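PDB 2OUI: NADP-dependent alcohol dehydrogenase from Entamoeba histolytica, which catalyses the reversible, NADP-dependent oxidation of alcohols to aldehydes or ketones, probably at a zinc-containing active site, and assembles as a tetramer. Local coordinates for residues W110-F115 with F124-A129; I194-S199 with Y210-I215. The protein carries 1 engineered substitution. All coordinates share one frame; numbering follows the deposited sequence.

Interaction 1: W110-F115 with F124-A129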
ATOM      1  N   TRP A 110      -0.776 -24.528  -0.101  1.00 23.22           N
ATOM      2  CA  TRP A 110      -0.776 -25.405  -1.264  1.00 24.94           C
ATOM      3  C   TRP A 110      -0.624 -26.845  -0.753  1.00 23.94           C
ATOM      4  O   TRP A 110       0.492 -27.317  -0.471  1.00 24.53           O
ATOM      5  CB  TRP A 110       0.344 -25.021  -2.245  1.00 24.62           C
ATOM      6  CG  TRP A 110       0.527 -26.015  -3.381  1.00 24.53           C
ATOM      7  CD1 TRP A 110      -0.435 -26.830  -3.945  1.00 26.36           C
ATOM      8  CD2 TRP A 110       1.736 -26.259  -4.108  1.00 26.27           C
ATOM      9  NE1 TRP A 110       0.125 -27.585  -4.962  1.00 27.73           N
ATOM     10  CE2 TRP A 110       1.457 -27.270  -5.065  1.00 30.24           C
ATOM     11  CE3 TRP A 110       3.043 -25.757  -4.010  1.00 25.79           C
ATOM     12  CZ2 TRP A 110       2.431 -27.758  -5.942  1.00 30.68           C
ATOM     13  CZ3 TRP A 110       4.010 -26.249  -4.861  1.00 29.55           C
ATOM     14  CH2 TRP A 110       3.697 -27.242  -5.829  1.00 31.74           C
ATOM     15  N   LYS A 111      -1.761 -27.526  -0.611  1.00 23.85           N
ATOM     16  CA  LYS A 111      -1.771 -28.855  -0.007  1.00 23.97           C
ATOM     17  C   LYS A 111      -1.749 -29.943  -1.081  1.00 22.31           C
ATOM     18  O   LYS A 111      -0.837 -30.817  -1.091  1.00 22.17           O
ATOM     19  CB  LYS A 111      -2.991 -29.004   0.931  1.00 21.12           C
ATOM     20  CG  LYS A 111      -2.991 -27.920   2.021  1.00 25.45           C
ATOM     21  CD  LYS A 111      -4.037 -28.176   3.115  1.00 24.08           C
ATOM     22  CE  LYS A 111      -4.050 -26.951   4.103  1.00 21.59           C
ATOM     23  NZ  LYS A 111      -2.784 -26.833   4.884  1.00 25.99           N
ATOM     24  N   PHE A 112      -2.761 -29.900  -1.952  1.00 24.02           N
ATOM     25  CA  PHE A 112      -2.937 -30.873  -3.041  1.00 22.22           C
ATOM     26  C   PHE A 112      -1.649 -31.029  -3.868  1.00 24.23           C
ATOM     27  O   PHE A 112      -1.201 -30.070  -4.485  1.00 22.76           O
ATOM     28  CB  PHE A 112      -4.006 -30.399  -4.022  1.00 23.77           C
ATOM     29  CG  PHE A 112      -5.422 -30.375  -3.475  1.00 21.81           C
ATOM     30  CD1 PHE A 112      -5.963 -31.471  -2.809  1.00 23.58           C
ATOM     31  CD2 PHE A 112      -6.243 -29.287  -3.749  1.00 26.63           C
ATOM     32  CE1 PHE A 112      -7.312 -31.458  -2.347  1.00 21.69           C
ATOM     33  CE2 PHE A 112      -7.580 -29.266  -3.304  1.00 23.93           C
ATOM     34  CZ  PHE A 112      -8.103 -30.347  -2.597  1.00 24.52           C
ATOM     35  N   SER A 113      -1.112 -32.248  -3.925  1.00 24.21           N
ATOM     36  CA  SER A 113       0.109 -32.594  -4.693  1.00 24.78           C
ATOM     37  C   SER A 113       1.354 -31.826  -4.248  1.00 26.60           C
ATOM     38  O   SER A 113       2.375 -31.863  -4.929  1.00 27.86           O
ATOM     39  CB  SER A 113      -0.078 -32.551  -6.238  1.00 23.81           C
ATOM     40  OG  SER A 113       0.160 -31.261  -6.797  1.00 24.01           O
ATOM     41  N   ASN A 114       1.264 -31.140  -3.109  1.00 25.66           N
ATOM     42  CA  ASN A 114       2.468 -30.683  -2.387  1.00 26.00           C
ATOM     43  C   ASN A 114       2.810 -31.684  -1.269  1.00 26.74           C
ATOM     44  O   ASN A 114       3.811 -32.415  -1.362  1.00 28.28           O
ATOM     45  CB  ASN A 114       2.272 -29.239  -1.874  1.00 25.59           C
ATOM     46  CG  ASN A 114       3.464 -28.710  -1.089  1.00 26.88           C
ATOM     47  OD1 ASN A 114       4.527 -29.359  -0.997  1.00 27.35           O
ATOM     48  ND2 ASN A 114       3.303 -27.499  -0.533  1.00 25.94           N
ATOM     49  N   PHE A 115       1.958 -31.764  -0.242  1.00 24.87           N
ATOM     50  CA  PHE A 115       2.154 -32.717   0.837  1.00 28.10           C
ATOM     51  C   PHE A 115       0.863 -33.475   1.196  1.00 28.13           C
ATOM     52  O   PHE A 115       0.887 -34.340   2.068  1.00 31.14           O
ATOM     53  CB  PHE A 115       2.743 -32.027   2.079  1.00 28.34           C
ATOM     54  CG  PHE A 115       1.928 -30.846   2.559  1.00 32.15           C
ATOM     55  CD1 PHE A 115       0.815 -31.039   3.384  1.00 35.83           C
ATOM     56  CD2 PHE A 115       2.275 -29.551   2.189  1.00 27.45           C
ATOM     57  CE1 PHE A 115       0.059 -29.948   3.833  1.00 31.34           C
ATOM     58  CE2 PHE A 115       1.525 -28.475   2.626  1.00 29.29           C
ATOM     59  CZ  PHE A 115       0.410 -28.682   3.445  1.00 31.84           C
ATOM     60  N   PHE A 124     -11.686 -36.835  -3.460  1.00 19.60           N
ATOM     61  CA  PHE A 124     -10.624 -36.169  -2.710  1.00 20.64           C
ATOM     62  C   PHE A 124     -11.190 -35.313  -1.582  1.00 22.58           C
ATOM     63  O   PHE A 124     -12.412 -35.113  -1.495  1.00 21.36           O
ATOM     64  CB  PHE A 124      -9.688 -35.378  -3.637  1.00 22.65           C
ATOM     65  CG  PHE A 124     -10.384 -34.346  -4.471  1.00 21.33           C
ATOM     66  CD1 PHE A 124     -10.624 -33.066  -3.965  1.00 21.04           C
ATOM     67  CD2 PHE A 124     -10.792 -34.646  -5.769  1.00 20.79           C
ATOM     68  CE1 PHE A 124     -11.275 -32.102  -4.742  1.00 18.26           C
ATOM     69  CE2 PHE A 124     -11.436 -33.691  -6.552  1.00 22.13           C
ATOM     70  CZ  PHE A 124     -11.667 -32.419  -6.042  1.00 18.68           C
ATOM     71  N   HIS A 125     -10.295 -34.818  -0.724  1.00 22.24           N
ATOM     72  CA  HIS A 125     -10.676 -34.205   0.517  1.00 20.56           C
ATOM     73  C   HIS A 125     -10.353 -32.712   0.455  1.00 22.28           C
ATOM     74  O   HIS A 125      -9.245 -32.314   0.051  1.00 23.67           O
ATOM     75  CB  HIS A 125      -9.916 -34.872   1.666  1.00 21.02           C
ATOM     76  CG  HIS A 125     -10.149 -34.242   3.010  1.00 20.02           C
ATOM     77  ND1 HIS A 125      -9.507 -33.085   3.412  1.00 22.58           N
ATOM     78  CD2 HIS A 125     -10.914 -34.631   4.053  1.00 20.25           C
ATOM     79  CE1 HIS A 125      -9.894 -32.774   4.637  1.00 22.38           C
ATOM     80  NE2 HIS A 125     -10.748 -33.700   5.050  1.00 23.29           N
ATOM     81  N   VAL A 126     -11.298 -31.894   0.909  1.00 21.11           N
ATOM     82  CA  VAL A 126     -11.089 -30.453   0.997  1.00 21.42           C
ATOM     83  C   VAL A 126     -11.247 -29.996   2.453  1.00 22.49           C
ATOM     84  O   VAL A 126     -12.307 -30.200   3.065  1.00 21.11           O
ATOM     85  CB  VAL A 126     -12.094 -29.671   0.112  1.00 19.53           C
ATOM     86  CG1 VAL A 126     -11.828 -28.150   0.195  1.00 23.00           C
ATOM     87  CG2 VAL A 126     -12.037 -30.176  -1.325  1.00 20.32           C
ATOM     88  N   ASN A 127     -10.202 -29.382   3.019  1.00 22.71           N
ATOM     89  CA  ASN A 127     -10.289 -28.825   4.388  1.00 23.75           C
ATOM     90  C   ASN A 127     -11.043 -27.497   4.387  1.00 23.67           C
ATOM     91  O   ASN A 127     -10.976 -26.768   3.409  1.00 23.88           O
ATOM     92  CB  ASN A 127      -8.881 -28.567   4.945  1.00 24.31           C
ATOM     93  CG  ASN A 127      -8.078 -27.659   4.047  1.00 22.19           C
ATOM     94  OD1 ASN A 127      -7.757 -28.009   2.902  1.00 22.28           O
ATOM     95  ND2 ASN A 127      -7.761 -26.470   4.549  1.00 23.01           N
ATOM     96  N   GLU A 128     -11.728 -27.170   5.490  1.00 21.67           N
ATOM     97  CA  GLU A 128     -12.457 -25.886   5.580  1.00 22.60           C
ATOM     98  C   GLU A 128     -13.302 -25.605   4.327  1.00 22.63           C
ATOM     99  O   GLU A 128     -13.162 -24.578   3.661  1.00 21.91           O
ATOM    100  CB  GLU A 128     -11.483 -24.736   5.925  1.00 22.98           C
ATOM    101  CG  GLU A 128     -10.981 -24.900   7.373  1.00 22.67           C
ATOM    102  CD  GLU A 128      -9.951 -23.867   7.767  1.00 26.75           C
ATOM    103  OE1 GLU A 128     -10.049 -22.714   7.291  1.00 25.22           O
ATOM    104  OE2 GLU A 128      -9.061 -24.221   8.577  1.00 28.20           O
ATOM    105  N   ALA A 129     -14.196 -26.545   4.015  1.00 20.33           N
ATOM    106  CA  ALA A 129     -14.894 -26.526   2.730  1.00 22.57           C
ATOM    107  C   ALA A 129     -15.760 -25.272   2.467  1.00 22.85           C
ATOM    108  O   ALA A 129     -15.829 -24.806   1.330  1.00 23.75           O
ATOM    109  CB  ALA A 129     -15.739 -27.797   2.574  1.00 23.59           C
TER
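Phe-112 drives its ring end-on into strand 124-126. The side chain leaves the loop with CG anti to the carbonyl carbon (chi1 -68°), which sends CE1 and CZ foremost across the gap. His-125 O lies at the ring edge, close to the ring plane and 3.2 Å from Phe-112 CE1, where the slightly positive ring hydrogens probably favour the carbonyl electrostatically. Val-126 CG2 meets the same edge, 4.1 Å from Phe-112 CZ. The ring of Phe-124 is turned almost perpendicular, with planes at 85° and ring centres 5.7 Å apart, and it approaches obliquely through CD1, 4.0 Å from Phe-112 CZ.

A second touch, of the lysine methylenes against the Asn-127 amide, lies beside the aromatic one. Lys-111 and Asn-127 cross at about a right angle, and Lys-111 CD passes 3.7 Å from Asn-127 OD1. The lysine chain bends at its last torsion (chi4 -67°), and the ammonium goes to Asp-89 in a salt bridge and to Gly-108 O, while Asn-127 OD1 bonds Thr-87. Within the loop, Lys-111 O accepts from Asn-114 N at 2.9 Å and also from Phe-115 N, which fixes the turn that presents both side chains.

The contact belongs to the GroES-like domain. Strand 124-126 pairs antiparallel with strand 27-34, Val-83 of strand 80-83 packs against both phenylalanine side chains, and Phe-112 also touches His-59, a zinc ligand; past Asn-127, Glu-128 occupies the N-cap position of helix 129-132.

Interaction 2: I194-S199 with Y210-I215. With EDO (1,2-ethanediol), chain J.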
ATOM      1  N   ILE A 194       2.583  -4.436 -23.805  1.00 22.60           N
ATOM      2  CA  ILE A 194       2.956  -5.660 -23.094  1.00 21.31           C
ATOM      3  C   ILE A 194       3.857  -6.523 -23.982  1.00 23.65           C
ATOM      4  O   ILE A 194       3.421  -6.977 -25.047  1.00 22.32           O
ATOM      5  CB  ILE A 194       1.707  -6.504 -22.618  1.00 19.78           C
ATOM      6  CG1 ILE A 194       0.839  -5.711 -21.643  1.00 19.72           C
ATOM      7  CG2 ILE A 194       2.152  -7.773 -21.918  1.00 20.99           C
ATOM      8  CD1 ILE A 194      -0.569  -6.337 -21.436  1.00 23.21           C
ATOM      9  N   PHE A 195       5.119  -6.702 -23.567  1.00 21.60           N
ATOM     10  CA  PHE A 195       6.041  -7.622 -24.247  1.00 21.35           C
ATOM     11  C   PHE A 195       5.830  -9.005 -23.656  1.00 22.84           C
ATOM     12  O   PHE A 195       5.740  -9.139 -22.443  1.00 23.82           O
ATOM     13  CB  PHE A 195       7.494  -7.230 -23.987  1.00 21.66           C
ATOM     14  CG  PHE A 195       7.868  -5.885 -24.546  1.00 17.92           C
ATOM     15  CD1 PHE A 195       7.745  -4.735 -23.773  1.00 21.91           C
ATOM     16  CD2 PHE A 195       8.344  -5.786 -25.837  1.00 19.04           C
ATOM     17  CE1 PHE A 195       8.095  -3.486 -24.320  1.00 21.67           C
ATOM     18  CE2 PHE A 195       8.700  -4.547 -26.387  1.00 24.62           C
ATOM     19  CZ  PHE A 195       8.578  -3.394 -25.608  1.00 20.61           C
ATOM     20  N   ALA A 196       5.775 -10.013 -24.511  1.00 22.50           N
ATOM     21  CA  ALA A 196       5.582 -11.408 -24.072  1.00 22.62           C
ATOM     22  C   ALA A 196       6.769 -12.204 -24.615  1.00 22.62           C
ATOM     23  O   ALA A 196       6.924 -12.360 -25.826  1.00 21.47           O
ATOM     24  CB  ALA A 196       4.258 -11.959 -24.619  1.00 21.10           C
ATOM     25  N   VAL A 197       7.614 -12.685 -23.711  1.00 21.56           N
ATOM     26  CA  VAL A 197       8.806 -13.413 -24.093  1.00 23.29           C
ATOM     27  C   VAL A 197       8.463 -14.901 -24.121  1.00 24.49           C
ATOM     28  O   VAL A 197       8.190 -15.518 -23.083  1.00 25.07           O
ATOM     29  CB  VAL A 197       9.955 -13.150 -23.100  1.00 23.02           C
ATOM     30  CG1 VAL A 197      11.183 -13.975 -23.471  1.00 24.68           C
ATOM     31  CG2 VAL A 197      10.278 -11.643 -23.050  1.00 23.31           C
ATOM     32  N   GLY A 198       8.450 -15.463 -25.319  1.00 23.44           N
ATOM     33  CA  GLY A 198       8.209 -16.898 -25.481  1.00 27.53           C
ATOM     34  C   GLY A 198       8.693 -17.316 -26.853  1.00 28.85           C
ATOM     35  O   GLY A 198       9.026 -16.473 -27.701  1.00 31.11           O
ATOM     36  N   SER A 199       8.732 -18.619 -27.083  1.00 29.81           N
ATOM     37  CA  SER A 199       9.196 -19.114 -28.372  1.00 32.21           C
ATOM     38  C   SER A 199       8.351 -20.250 -28.958  1.00 32.75           C
ATOM     39  O   SER A 199       8.434 -20.505 -30.169  1.00 34.32           O
ATOM     40  CB  SER A 199      10.678 -19.481 -28.299  1.00 33.60           C
ATOM     41  OG  SER A 199      10.926 -20.270 -27.146  1.00 36.93           O
ATOM     42  N   TYR A 210      -4.616 -12.136 -25.828  1.00 25.78           N
ATOM     43  CA  TYR A 210      -4.937 -11.819 -24.435  1.00 25.00           C
ATOM     44  C   TYR A 210      -4.467 -10.427 -24.016  1.00 27.28           C
ATOM     45  O   TYR A 210      -4.523 -10.070 -22.826  1.00 27.51           O
ATOM     46  CB  TYR A 210      -4.300 -12.857 -23.529  1.00 26.31           C
ATOM     47  CG  TYR A 210      -5.150 -14.106 -23.330  1.00 25.52           C
ATOM     48  CD1 TYR A 210      -6.451 -14.022 -22.815  1.00 27.18           C
ATOM     49  CD2 TYR A 210      -4.608 -15.366 -23.557  1.00 27.25           C
ATOM     50  CE1 TYR A 210      -7.226 -15.191 -22.600  1.00 24.53           C
ATOM     51  CE2 TYR A 210      -5.341 -16.529 -23.336  1.00 29.10           C
ATOM     52  CZ  TYR A 210      -6.637 -16.445 -22.866  1.00 29.12           C
ATOM     53  OH  TYR A 210      -7.297 -17.623 -22.651  1.00 27.83           O
ATOM     54  N   GLY A 211      -3.948  -9.679 -24.985  1.00 25.69           N
ATOM     55  CA  GLY A 211      -3.532  -8.309 -24.742  1.00 25.33           C
ATOM     56  C   GLY A 211      -2.049  -8.030 -24.886  1.00 24.33           C
ATOM     57  O   GLY A 211      -1.642  -6.878 -24.721  1.00 21.31           O
ATOM     58  N   ALA A 212      -1.232  -9.043 -25.191  1.00 21.00           N
ATOM     59  CA  ALA A 212       0.181  -8.745 -25.575  1.00 22.65           C
ATOM     60  C   ALA A 212       0.215  -7.835 -26.793  1.00 20.63           C
ATOM     61  O   ALA A 212      -0.612  -7.957 -27.695  1.00 20.54           O
ATOM     62  CB  ALA A 212       0.974 -10.010 -25.904  1.00 20.00           C
ATOM     63  N   THR A 213       1.225  -6.963 -26.864  1.00 19.77           N
ATOM     64  CA  THR A 213       1.394  -6.121 -28.042  1.00 19.44           C
ATOM     65  C   THR A 213       2.654  -6.461 -28.825  1.00 19.98           C
ATOM     66  O   THR A 213       2.748  -6.138 -30.018  1.00 22.13           O
ATOM     67  CB  THR A 213       1.449  -4.604 -27.670  1.00 24.49           C
ATOM     68  OG1 THR A 213       2.474  -4.402 -26.700  1.00 18.62           O
ATOM     69  CG2 THR A 213       0.148  -4.140 -27.044  1.00 21.18           C
ATOM     70  N   ASP A 214       3.629  -7.091 -28.155  1.00 20.98           N
ATOM     71  CA  ASP A 214       4.962  -7.315 -28.731  1.00 22.24           C
ATOM     72  C   ASP A 214       5.481  -8.688 -28.309  1.00 22.78           C
ATOM     73  O   ASP A 214       5.874  -8.863 -27.163  1.00 23.97           O
ATOM     74  CB  ASP A 214       5.973  -6.267 -28.235  1.00 21.87           C
ATOM     75  CG  ASP A 214       5.648  -4.860 -28.698  1.00 24.28           C
ATOM     76  OD1 ASP A 214       4.768  -4.230 -28.060  1.00 23.56           O
ATOM     77  OD2 ASP A 214       6.283  -4.381 -29.675  1.00 23.88           O
ATOM     78  N   ILE A 215       5.504  -9.642 -29.239  1.00 23.20           N
ATOM     79  CA  ILE A 215       6.122 -10.943 -28.964  1.00 22.08           C
ATOM     80  C   ILE A 215       7.635 -10.825 -29.078  1.00 20.40           C
ATOM     81  O   ILE A 215       8.147 -10.352 -30.081  1.00 21.59           O
ATOM     82  CB  ILE A 215       5.646 -12.032 -29.968  1.00 23.43           C
ATOM     83  CG1 ILE A 215       4.129 -12.244 -29.857  1.00 22.36           C
ATOM     84  CG2 ILE A 215       6.414 -13.343 -29.742  1.00 25.91           C
ATOM     85  CD1 ILE A 215       3.651 -12.550 -28.447  1.00 25.25           C
TER
HETATM   86  C1  EDO J2003       6.444 -20.714 -24.701  1.00 35.36           C
HETATM   87  O1  EDO J2003       7.703 -20.370 -25.290  1.00 32.83           O
HETATM   88  C2  EDO J2003       6.555 -20.564 -23.191  1.00 31.45           C
HETATM   89  O2  EDO J2003       7.472 -19.499 -22.881  1.00 30.72           O
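Ile-194 O is gripped twice, by Thr-213 N at 2.9 Å on a lone pair and by Asp-214 N, tilted 28° from the carbonyl plane. Thr-213 OG1 accepts from Ile-194 N at 2.9 Å and donates to Asp-214 OD1 at 2.7 Å. Ala-196 N bonds Asp-214 O, continuing the parallel pairing of Phe-195 with Asp-214 and Ala-196 with Ile-215. On one face of the sheet Phe-195 and Asp-214 run side by side, Phe-195 CD2 3.4 Å from Asp-214 CB, ring and carboxylate planes 35° apart. On the other, Ala-196 CB sits 4.0 Å from Ala-212 CB and 3.9 Å from Ile-215 CD1; Ala-212 and Ile-215 pack on helix 201-209.

Residues 197-199 run past the end of 210-215 without side-chain contact to it, and Thr-213 and Ile-215 are partly exposed. Ser-199 N donates almost straight (171°) to O1 of 1,2-ethanediol, probably from the crystallisation liquor, at 2.7 Å.

This is the beta-alpha-beta unit of a Rossmann-type domain, its helix ended at Gly-211 by a Schellman motif. Asp-214 OD2 salt-bridges Arg-193, so the carboxylate, which also accepts from the Thr-213 hydroxyl, probably stays ionised at the start of strand 214-216, a sheet edge within this chain.

From the N terminus, interaction 1 comes first: residues 110-115 and 124-129 close a short loop, with eight residues lacking helix or strand between them, inside the GroES-like domain. Interaction 2 opens only after that loop is complete, and its ten intervening residues are nearly all helix, making the crossover from strand 194-197 to strand 214-216. The two are therefore in series, neither nested nor crossed. They lie on opposite sides of the chain's centre. The centres of interactions 1 and 2 are about 34 Å apart, and the nearest atoms of interactions 1 and 2 about 21 Å apart. One ties a loop near the zinc to the mixed sheet; the other builds an edge of the parallel Rossmann-type sheet.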